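PDB 4TZH: Lic12234 from Leptospira interrogans, which is of unknown function but, as a leucine-rich repeat protein of a human pathogen, is a putative virulence factor that probably acts by binding other molecules. Local coordinates for residues 85-90 against 106-111; 79-84 against 102-107; 12-17 against 37-42; 5-10 against 18-23. One frame throughout, in Å; residues are numbered along the deposited sequence.

Contact 1: residues 85-90 against 106-111; sequences KLKNLE and IGELEK. With ZN (zinc ion), chain E.
Lys87 reaches across and meets three oxygens of 106-111, with a weak further bond to Gln84 O. The bend at chi2 (-68°) turns CD to lie 3.4 Å from Glu110 OE2, and the chain is extended from there to NZ. The ammonium donates to the backbone oxygen of Glu108, NZ to O 3.0 Å, in the carbonyl plane and on a lone pair. It also forms salt bridges with Glu108 OE1 and with Glu110 OE2, the latter also a hydrogen bond (NZ to OE2 2.9 Å) that meets the carboxylate on its anti side, 33° out of plane.

At the other end Lys111 runs extended beyond CG, alongside Asn88 and pointing the same way. Its NZ donates to Asn88 OD1 at 2.8 Å in the carbonyl plane, while Asn88 ND2 donates to Lys64 O one turn back. Between them, on the buried side, Leu109 CD2 packs on Leu86 CB at 3.9 Å.

Glu90 OE2 binds a zinc ion at 2.0 Å and accepts a bond from a water that also donates to Asn88 O. Two lysines thus tie successive leucine-rich repeat turns together at the surface, and Lys87, between two carboxylates and backbone carbonyls, probably stays protonated.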
# COMPACT_ATOMS: atom_id res chain seq x y z
N LYS A 85 -2.00 -6.32 10.85
CA LYS A 85 -3.29 -6.92 11.14
C LYS A 85 -4.28 -6.74 9.99
O LYS A 85 -5.37 -7.30 10.06
CB LYS A 85 -3.86 -6.33 12.44
CG LYS A 85 -2.97 -6.65 13.64
CD LYS A 85 -3.65 -6.33 14.97
CE LYS A 85 -3.62 -4.85 15.30
NZ LYS A 85 -4.09 -4.56 16.69
N LEU A 86 -3.91 -5.99 8.94
CA LEU A 86 -4.81 -5.76 7.80
C LEU A 86 -4.77 -6.94 6.84
O LEU A 86 -4.39 -6.82 5.68
CB LEU A 86 -4.47 -4.42 7.13
CG LEU A 86 -4.50 -3.21 8.05
CD1 LEU A 86 -4.11 -1.95 7.29
CD2 LEU A 86 -5.89 -3.04 8.73
N LYS A 87 -5.19 -8.11 7.37
CA LYS A 87 -5.12 -9.37 6.63
C LYS A 87 -6.10 -9.52 5.51
O LYS A 87 -5.98 -10.48 4.73
CB LYS A 87 -5.25 -10.58 7.59
CG LYS A 87 -4.28 -10.58 8.75
CD LYS A 87 -2.87 -10.81 8.26
CE LYS A 87 -1.96 -11.19 9.39
NZ LYS A 87 -0.55 -11.04 8.97
N ASN A 88 -7.08 -8.59 5.42
CA ASN A 88 -8.06 -8.66 4.35
C ASN A 88 -7.77 -7.58 3.29
O ASN A 88 -8.51 -7.47 2.31
CB ASN A 88 -9.43 -8.44 4.91
CG ASN A 88 -9.92 -9.69 5.58
OD1 ASN A 88 -9.84 -10.78 5.00
ND2 ASN A 88 -10.35 -9.57 6.82
N LEU A 89 -6.68 -6.83 3.46
CA LEU A 89 -6.38 -5.76 2.51
C LEU A 89 -6.01 -6.32 1.15
O LEU A 89 -5.11 -7.17 1.06
CB LEU A 89 -5.26 -4.91 3.09
CG LEU A 89 -5.11 -3.52 2.46
CD1 LEU A 89 -6.28 -2.62 2.86
CD2 LEU A 89 -3.80 -2.85 2.85
N GLU A 90 -6.65 -5.80 0.08
CA GLU A 90 -6.46 -6.27 -1.29
C GLU A 90 -5.78 -5.23 -2.16
O GLU A 90 -5.09 -5.61 -3.12
CB GLU A 90 -7.82 -6.63 -1.94
CG GLU A 90 -8.53 -7.74 -1.15
CD GLU A 90 -9.83 -8.26 -1.75
OE1 GLU A 90 -10.13 -7.90 -2.90
OE2 GLU A 90 -10.53 -9.06 -1.11
N ILE A 106 5.02 -4.87 5.76
CA ILE A 106 4.34 -4.82 4.46
C ILE A 106 4.12 -6.26 3.96
O ILE A 106 3.09 -6.54 3.34
CB ILE A 106 5.13 -3.96 3.42
CG1 ILE A 106 4.19 -3.54 2.27
CG2 ILE A 106 6.42 -4.63 2.89
CD1 ILE A 106 3.40 -2.28 2.60
N GLY A 107 5.06 -7.15 4.23
CA GLY A 107 4.99 -8.53 3.79
C GLY A 107 3.94 -9.35 4.49
O GLY A 107 3.75 -10.51 4.11
N GLU A 108 3.24 -8.79 5.52
CA GLU A 108 2.23 -9.52 6.26
C GLU A 108 0.83 -9.31 5.71
O GLU A 108 -0.14 -9.82 6.26
CB GLU A 108 2.26 -9.14 7.76
CG GLU A 108 3.48 -9.66 8.50
CD GLU A 108 3.58 -11.17 8.61
OE1 GLU A 108 2.53 -11.84 8.47
OE2 GLU A 108 4.70 -11.68 8.83
N LEU A 109 0.71 -8.56 4.62
CA LEU A 109 -0.60 -8.24 4.02
C LEU A 109 -0.95 -9.42 3.10
O LEU A 109 -0.84 -9.34 1.87
CB LEU A 109 -0.49 -6.90 3.29
CG LEU A 109 -0.12 -5.71 4.19
CD1 LEU A 109 0.12 -4.45 3.39
CD2 LEU A 109 -1.16 -5.49 5.27
N GLU A 110 -1.39 -10.50 3.70
CA GLU A 110 -1.59 -11.76 3.03
C GLU A 110 -2.44 -11.75 1.77
O GLU A 110 -2.13 -12.54 0.84
CB GLU A 110 -2.15 -12.80 4.02
CG GLU A 110 -1.05 -13.46 4.83
CD GLU A 110 -1.42 -13.85 6.25
OE1 GLU A 110 -2.29 -14.72 6.43
OE2 GLU A 110 -0.78 -13.31 7.19
N LYS A 111 -3.49 -10.91 1.71
CA LYS A 111 -4.37 -10.95 0.55
C LYS A 111 -4.04 -9.81 -0.42
O LYS A 111 -4.78 -9.61 -1.39
CB LYS A 111 -5.82 -10.79 1.00
CG LYS A 111 -6.41 -12.08 1.59
CD LYS A 111 -7.88 -11.79 1.92
CE LYS A 111 -8.55 -12.96 2.55
NZ LYS A 111 -9.94 -12.57 2.87
ZN ZN E . -12.13 -9.79 -2.01
O HOH W 1 -10.39 -9.34 1.60
O HOH W 2 -13.07 -10.94 -0.54

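Contact 2: residues 79-84 against 102-107; sequences FPKEIQ and LPEEIG. With ZN (zinc ion), chain F.
Pro103 opens the contact from the second segment by setting its ring against the rim of Phe79. Its CD lies 3.8 Å from Phe79 CD2, at the edge of the aromatic ring and near its plane, and the two side chains cross at about a right angle, so this is an edge contact and not a stack. Pro103 CG is also 4.3 Å from Ile83 CD1, which joins the proline to the buried side of the contact.

Glu104 takes part through its carboxylate: OE2 comes within 3.5 Å of Lys81 NZ, a long salt bridge at the exposed margin.

Glu105 carries most of the contact. Its chain turns at chi2 (78°), which swings CD back toward Lys81, and OE2 accepts a hydrogen bond from Lys81 NZ at 2.8 Å. The ammonium arrives on the syn side, 29° out of the carboxylate plane. A water donates to Glu105 OE1 and accepts from Lys81 NZ, bridging the second carboxylate oxygen to the same lysine. Lower on the chain, Glu105 CB meets Ile83 CG1 at 3.9 Å, with the two side chains again at about a right angle, and CG lies 4.1 Å from Gln84 CB. The aliphatic part of the glutamate is therefore packed and its acid gripped by charge.

Ile106 adds its backbone N, 4.2 Å from Ile83 CD1.

Both segments enter 3-10 turns that begin at Lys81 and Glu104 and run on past the segments, on the connections that lead to strands 91-93 and 114-116 of the parallel sheet. Phe79 also touches Leu94 just past the first of these strands, and on the preceding side Glu82 shares a zinc ion with Glu58.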
# COMPACT_ATOMS: atom_id res chain seq x y z
N PHE A 79 5.16 3.49 9.09
CA PHE A 79 3.92 2.85 9.51
C PHE A 79 4.06 2.23 10.86
O PHE A 79 5.14 1.73 11.18
CB PHE A 79 3.56 1.71 8.55
CG PHE A 79 3.33 2.15 7.14
CD1 PHE A 79 2.12 2.72 6.77
CD2 PHE A 79 4.34 2.05 6.19
CE1 PHE A 79 1.90 3.12 5.44
CE2 PHE A 79 4.13 2.44 4.88
CZ PHE A 79 2.92 2.99 4.52
N PRO A 80 2.95 2.11 11.59
CA PRO A 80 3.00 1.35 12.85
C PRO A 80 3.06 -0.14 12.53
O PRO A 80 2.56 -0.56 11.47
CB PRO A 80 1.65 1.69 13.49
CG PRO A 80 0.71 1.96 12.33
CD PRO A 80 1.60 2.66 11.33
N LYS A 81 3.57 -0.96 13.43
CA LYS A 81 3.60 -2.40 13.19
C LYS A 81 2.19 -2.98 13.02
O LYS A 81 2.02 -4.01 12.37
CB LYS A 81 4.30 -3.12 14.35
CG LYS A 81 5.80 -2.93 14.31
CD LYS A 81 6.48 -3.91 15.25
CE LYS A 81 7.96 -3.72 15.21
NZ LYS A 81 8.60 -4.25 13.96
N GLU A 82 1.16 -2.31 13.60
CA GLU A 82 -0.22 -2.78 13.55
C GLU A 82 -0.78 -2.89 12.12
O GLU A 82 -1.82 -3.53 11.94
CB GLU A 82 -1.14 -1.93 14.44
CG GLU A 82 -0.93 -2.17 15.94
CD GLU A 82 0.23 -1.47 16.64
OE1 GLU A 82 1.05 -0.80 15.98
OE2 GLU A 82 0.25 -1.56 17.89
N ILE A 83 -0.08 -2.34 11.12
CA ILE A 83 -0.54 -2.54 9.73
C ILE A 83 -0.56 -4.04 9.40
O ILE A 83 -1.32 -4.45 8.52
CB ILE A 83 0.30 -1.75 8.70
CG1 ILE A 83 1.80 -2.17 8.65
CG2 ILE A 83 0.16 -0.27 8.93
CD1 ILE A 83 2.54 -1.80 7.29
N GLN A 84 0.24 -4.85 10.09
CA GLN A 84 0.26 -6.28 9.81
C GLN A 84 -1.08 -6.97 10.06
O GLN A 84 -1.27 -8.08 9.59
CB GLN A 84 1.38 -6.98 10.58
CG GLN A 84 1.08 -7.12 12.05
CD GLN A 84 2.29 -7.60 12.79
OE1 GLN A 84 2.99 -8.53 12.36
NE2 GLN A 84 2.59 -6.93 13.86
N LEU A 102 10.43 0.55 3.15
CA LEU A 102 9.16 -0.11 3.49
C LEU A 102 9.47 -1.00 4.68
O LEU A 102 10.50 -1.68 4.67
CB LEU A 102 8.64 -1.02 2.38
CG LEU A 102 8.01 -0.46 1.16
CD1 LEU A 102 7.55 -1.61 0.27
CD2 LEU A 102 6.78 0.41 1.52
N PRO A 103 8.59 -1.05 5.70
CA PRO A 103 8.86 -1.93 6.85
C PRO A 103 8.60 -3.39 6.52
O PRO A 103 7.86 -3.68 5.57
CB PRO A 103 7.89 -1.43 7.92
CG PRO A 103 6.74 -0.89 7.13
CD PRO A 103 7.32 -0.31 5.87
N GLU A 104 9.19 -4.31 7.29
CA GLU A 104 9.01 -5.75 7.13
C GLU A 104 7.52 -6.14 7.15
O GLU A 104 7.14 -7.09 6.47
CB GLU A 104 9.79 -6.54 8.20
CG GLU A 104 9.55 -6.11 9.65
CD GLU A 104 10.77 -6.04 10.55
OE1 GLU A 104 11.71 -6.85 10.36
OE2 GLU A 104 10.80 -5.16 11.44
N GLU A 105 6.68 -5.37 7.89
CA GLU A 105 5.25 -5.64 8.06
C GLU A 105 4.46 -5.54 6.78
O GLU A 105 3.36 -6.10 6.69
CB GLU A 105 4.62 -4.75 9.15
CG GLU A 105 5.06 -5.16 10.55
CD GLU A 105 6.45 -4.72 10.96
OE1 GLU A 105 6.97 -3.75 10.36
OE2 GLU A 105 7.01 -5.33 11.90
N ILE A 106 5.02 -4.87 5.76
CA ILE A 106 4.34 -4.82 4.46
C ILE A 106 4.12 -6.26 3.96
O ILE A 106 3.09 -6.54 3.34
CB ILE A 106 5.13 -3.96 3.42
CG1 ILE A 106 4.19 -3.54 2.27
CG2 ILE A 106 6.42 -4.63 2.89
CD1 ILE A 106 3.40 -2.28 2.60
N GLY A 107 5.06 -7.15 4.23
CA GLY A 107 4.99 -8.53 3.79
C GLY A 107 3.94 -9.35 4.49
O GLY A 107 3.75 -10.51 4.11
ZN ZN F . 2.34 -0.44 17.56
O HOH W 3 8.70 -2.26 11.75

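Contact 3: residues 12-17 against 37-42; sequences DALKTP and IEQLVN
Leu40 and the residues around its CD2 make the apolar part of the contact. This methyl lies 3.9 Å from Pro17 CB, and at 4.1 Å from both Ala13 CB and Leu14 CD2, so one branch of the leucine is met by three side chains of 12-17. The leucine also touches Leu23 of strand 22-24, which continues this apolar surface into the sheet.

Contacts between apolar groups and polar atoms form a second class. Leu14 CD2 lies 3.8 Å from Gln39 OE1 and also touches Gln39 CB and CD, the two side chains crossing at about a right angle. Pro17 CB sits 3.4 Å from Gln39 O. Neither is a hydrogen bond; both are van der Waals contacts in which carbon covers an oxygen.

The polar links are made by water. One water donates to Leu14 O and to Gln39 OE1, at 2.7 Å from each oxygen. A second donates to Pro17 O and accepts from Asn42 N, joining main chain to main chain.

With direct bonding absent between the segments, the turn after helix 10-13 meets the connection between strands 22-24 and 45-47 through a leucine methyl with a water bridge on either side of it. The chemistry is consistent with a join made mainly by apolar fit, with solvent satisfying the carbonyls of Leu14 and Pro17.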
# COMPACT_ATOMS: atom_id res chain seq x y z
N ASP A 12 -19.94 12.32 11.72
CA ASP A 12 -21.22 11.70 11.38
C ASP A 12 -21.07 10.17 11.37
O ASP A 12 -21.93 9.50 11.92
CB ASP A 12 -21.72 12.15 10.00
CG ASP A 12 -22.25 13.57 9.92
OD1 ASP A 12 -22.61 14.13 10.98
OD2 ASP A 12 -22.37 14.09 8.79
N ALA A 13 -19.95 9.63 10.83
CA ALA A 13 -19.73 8.17 10.80
C ALA A 13 -19.72 7.60 12.19
O ALA A 13 -20.25 6.51 12.38
CB ALA A 13 -18.40 7.83 10.10
N LEU A 14 -19.13 8.33 13.17
CA LEU A 14 -19.09 7.87 14.55
C LEU A 14 -20.46 7.80 15.24
O LEU A 14 -20.55 7.17 16.28
CB LEU A 14 -18.12 8.74 15.36
CG LEU A 14 -16.67 8.63 14.94
CD1 LEU A 14 -15.81 9.62 15.68
CD2 LEU A 14 -16.15 7.20 15.12
N LYS A 15 -21.49 8.41 14.65
CA LYS A 15 -22.84 8.34 15.22
C LYS A 15 -23.45 6.94 15.04
O LYS A 15 -24.27 6.52 15.85
CB LYS A 15 -23.76 9.42 14.62
CG LYS A 15 -23.35 10.84 14.94
CD LYS A 15 -24.49 11.85 14.82
CE LYS A 15 -24.34 12.85 15.92
NZ LYS A 15 -25.49 13.80 15.96
N THR A 16 -23.04 6.20 13.99
CA THR A 16 -23.55 4.84 13.73
C THR A 16 -22.32 4.08 13.25
O THR A 16 -22.17 3.80 12.06
CB THR A 16 -24.60 4.90 12.61
OG1 THR A 16 -24.12 5.83 11.64
CG2 THR A 16 -25.96 5.32 13.09
N PRO A 17 -21.39 3.77 14.17
CA PRO A 17 -20.09 3.27 13.71
C PRO A 17 -20.09 1.91 13.04
O PRO A 17 -19.25 1.70 12.17
CB PRO A 17 -19.23 3.30 14.98
CG PRO A 17 -20.18 3.26 16.10
CD PRO A 17 -21.36 4.06 15.62
N ILE A 37 -10.99 6.41 14.58
CA ILE A 37 -11.21 5.56 13.41
C ILE A 37 -11.40 4.10 13.87
O ILE A 37 -12.12 3.35 13.21
CB ILE A 37 -9.98 5.68 12.43
CG1 ILE A 37 -10.27 5.01 11.06
CG2 ILE A 37 -8.66 5.08 13.02
CD1 ILE A 37 -11.16 5.86 10.18
N GLU A 38 -10.78 3.67 15.01
CA GLU A 38 -10.94 2.28 15.44
C GLU A 38 -12.39 1.89 15.73
O GLU A 38 -12.68 0.70 15.82
CB GLU A 38 -10.09 1.99 16.68
CG GLU A 38 -10.51 2.77 17.90
CD GLU A 38 -9.69 2.43 19.12
OE1 GLU A 38 -9.13 1.31 19.18
OE2 GLU A 38 -9.59 3.30 20.01
N GLN A 39 -13.28 2.88 15.91
CA GLN A 39 -14.69 2.54 16.17
C GLN A 39 -15.42 1.99 14.93
O GLN A 39 -16.48 1.37 15.07
CB GLN A 39 -15.45 3.75 16.70
CG GLN A 39 -15.00 4.16 18.09
CD GLN A 39 -15.76 5.38 18.55
OE1 GLN A 39 -16.98 5.46 18.44
NE2 GLN A 39 -15.05 6.36 19.06
N LEU A 40 -14.86 2.22 13.73
CA LEU A 40 -15.51 1.82 12.48
C LEU A 40 -15.13 0.40 12.15
O LEU A 40 -14.45 0.13 11.17
CB LEU A 40 -15.15 2.81 11.36
CG LEU A 40 -15.41 4.29 11.69
CD1 LEU A 40 -15.11 5.17 10.46
CD2 LEU A 40 -16.88 4.52 12.07
N VAL A 41 -15.57 -0.52 13.03
CA VAL A 41 -15.09 -1.90 12.97
C VAL A 41 -15.40 -2.64 11.67
O VAL A 41 -14.67 -3.57 11.33
CB VAL A 41 -15.58 -2.69 14.19
CG1 VAL A 41 -14.99 -2.09 15.47
CG2 VAL A 41 -17.11 -2.72 14.25
N ASN A 42 -16.46 -2.21 10.93
CA ASN A 42 -16.86 -2.88 9.69
C ASN A 42 -16.34 -2.19 8.46
O ASN A 42 -16.74 -2.53 7.35
CB ASN A 42 -18.36 -3.02 9.64
CG ASN A 42 -18.84 -3.99 10.69
OD1 ASN A 42 -18.18 -5.00 10.94
ND2 ASN A 42 -19.93 -3.66 11.38
O HOH W 4 -19.29 6.92 18.68
O HOH W 5 -17.84 0.29 10.45

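Contact 4: residues 5-10 against 18-23; sequences IIHKNL and NEVQIL. With ZN (zinc ion), chain D.
Val20 stands over one face of the His7 imidazole: CG2 lies 3.8 Å from the ring centroid and 9° off the normal, a CH-pi contact, while CG1 meets the ring nearer ND1. The two side chains cross at an oblique angle. At the edge of the ring, in its plane, is Ile22 O, which accepts the backbone bond from His7 N at 3.0 Å with an N-H...O angle of 156°. His7 NE2 binds a zinc ion at 2.1 Å, which a water also ligates; ND1 is hydrogen-bonded to Glu3, which helps to fix the rotation of the ring.

His7 and Leu23 form a single beta bridge, and this places the N-terminal segment beside strand 22-24, the outermost strand at this end of the parallel leucine-rich repeat sheet, where it covers part of the strand's edge. The alpha hydrogen of Leu23 also points at His7 O, CA to O 3.3 Å.

One residue before the bridge on each segment, Ile6 and Ile22 come together obliquely through their CG2 methyls at 3.7 Å. Toward helix 10-13, Leu23 CD1 touches His7 CB, and its CD2 lies 4.0 Å from Leu10 CD1.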
# COMPACT_ATOMS: atom_id res chain seq x y z
N ILE A 5 -23.78 5.24 -1.19
CA ILE A 5 -23.72 6.61 -0.67
C ILE A 5 -22.68 6.53 0.41
O ILE A 5 -22.96 6.07 1.53
CB ILE A 5 -25.06 7.13 -0.13
CG1 ILE A 5 -26.19 6.93 -1.12
CG2 ILE A 5 -24.91 8.58 0.35
CD1 ILE A 5 -26.00 7.45 -2.39
N ILE A 6 -21.46 6.92 0.07
CA ILE A 6 -20.36 6.73 1.00
C ILE A 6 -20.30 7.78 2.10
O ILE A 6 -21.00 8.79 2.04
CB ILE A 6 -19.03 6.58 0.29
CG1 ILE A 6 -18.58 7.90 -0.34
CG2 ILE A 6 -19.12 5.44 -0.77
CD1 ILE A 6 -17.11 7.86 -0.68
N HIS A 7 -19.53 7.49 3.12
CA HIS A 7 -19.41 8.41 4.25
C HIS A 7 -18.25 9.35 4.00
O HIS A 7 -17.15 8.89 3.68
CB HIS A 7 -19.23 7.59 5.53
CG HIS A 7 -20.45 6.86 5.90
ND1 HIS A 7 -20.81 5.65 5.32
CD2 HIS A 7 -21.41 7.25 6.75
CE1 HIS A 7 -22.00 5.35 5.84
NE2 HIS A 7 -22.41 6.29 6.68
N LYS A 8 -18.45 10.66 4.20
CA LYS A 8 -17.39 11.63 3.93
C LYS A 8 -17.04 12.45 5.15
O LYS A 8 -16.22 13.37 5.06
CB LYS A 8 -17.83 12.56 2.78
CG LYS A 8 -17.95 11.84 1.43
CD LYS A 8 -18.43 12.79 0.36
CE LYS A 8 -17.72 12.62 -0.95
NZ LYS A 8 -17.74 13.88 -1.75
N ASN A 9 -17.68 12.13 6.30
CA ASN A 9 -17.45 12.88 7.52
C ASN A 9 -17.26 11.94 8.69
O ASN A 9 -18.15 11.14 8.97
CB ASN A 9 -18.58 13.84 7.75
CG ASN A 9 -18.40 14.66 9.00
OD1 ASN A 9 -18.73 14.24 10.10
ND2 ASN A 9 -17.90 15.86 8.85
N LEU A 10 -16.11 12.04 9.38
CA LEU A 10 -15.84 11.12 10.47
C LEU A 10 -16.79 11.31 11.63
O LEU A 10 -17.26 10.31 12.18
CB LEU A 10 -14.37 11.22 10.93
CG LEU A 10 -13.93 10.26 12.06
CD1 LEU A 10 -14.10 8.77 11.71
CD2 LEU A 10 -12.45 10.50 12.48
N ASN A 18 -21.02 1.01 13.40
CA ASN A 18 -21.03 -0.32 12.79
C ASN A 18 -21.57 -0.38 11.38
O ASN A 18 -21.40 -1.38 10.69
CB ASN A 18 -21.85 -1.29 13.66
CG ASN A 18 -21.39 -1.36 15.09
OD1 ASN A 18 -22.20 -1.31 16.01
ND2 ASN A 18 -20.10 -1.48 15.30
N GLU A 19 -22.23 0.69 10.95
CA GLU A 19 -22.90 0.88 9.67
C GLU A 19 -21.95 1.24 8.53
O GLU A 19 -22.24 1.02 7.36
CB GLU A 19 -23.89 2.05 9.86
CG GLU A 19 -24.94 2.21 8.78
CD GLU A 19 -25.99 1.12 8.68
OE1 GLU A 19 -26.34 0.50 9.71
OE2 GLU A 19 -26.53 0.96 7.57
N VAL A 20 -20.85 1.91 8.88
CA VAL A 20 -19.97 2.51 7.90
C VAL A 20 -19.05 1.53 7.18
O VAL A 20 -18.21 0.89 7.81
CB VAL A 20 -19.19 3.64 8.59
CG1 VAL A 20 -18.28 4.38 7.60
CG2 VAL A 20 -20.18 4.60 9.31
N GLN A 21 -19.22 1.44 5.85
CA GLN A 21 -18.39 0.54 5.02
C GLN A 21 -17.31 1.27 4.27
O GLN A 21 -16.23 0.72 4.07
CB GLN A 21 -19.25 -0.25 4.05
CG GLN A 21 -20.17 -1.21 4.80
CD GLN A 21 -21.17 -1.88 3.90
OE1 GLN A 21 -22.36 -1.54 3.89
NE2 GLN A 21 -20.70 -2.83 3.11
N ILE A 22 -17.57 2.51 3.83
CA ILE A 22 -16.62 3.28 3.05
C ILE A 22 -16.51 4.66 3.64
O ILE A 22 -17.54 5.33 3.75
CB ILE A 22 -17.02 3.37 1.57
CG1 ILE A 22 -17.28 1.97 0.95
CG2 ILE A 22 -15.98 4.17 0.76
CD1 ILE A 22 -17.67 1.97 -0.54
N LEU A 23 -15.31 5.07 4.00
CA LEU A 23 -15.08 6.41 4.55
C LEU A 23 -14.07 7.11 3.65
O LEU A 23 -12.98 6.58 3.41
CB LEU A 23 -14.54 6.33 5.97
CG LEU A 23 -14.33 7.70 6.65
CD1 LEU A 23 -15.69 8.40 6.97
CD2 LEU A 23 -13.54 7.53 7.94
ZN ZN D . -24.28 6.71 7.48
O HOH W 6 -23.93 7.41 9.38

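How the contacts relate
All four contacts are partly buried. Contacts 1 to 3 join neighbouring turns of the solenoid, whereas contact 4 closes the sheet's N-terminal edge. Contacts 1 and 2 lie about 10 Å from the chain centre and hold the same connections, those leading to strands 91-93 and 114-116; they share Ile106 and Gly107 and touch through Leu109 CD2 and Ile83 O, 3.4 Å apart. Each has a lysine-glutamate network, at the surface in contact 1 and reaching a buried glutamate in contact 2. Contacts 3 and 4 sit over 20 Å out, their segments alternating along the chain. Contact 3 relies on methyl packing and water bridges, contact 4 on a backbone bond, a CH-pi contact and a zinc-bound histidine. Asn42 ND2 to Asn18 O, 2.8 Å, links them.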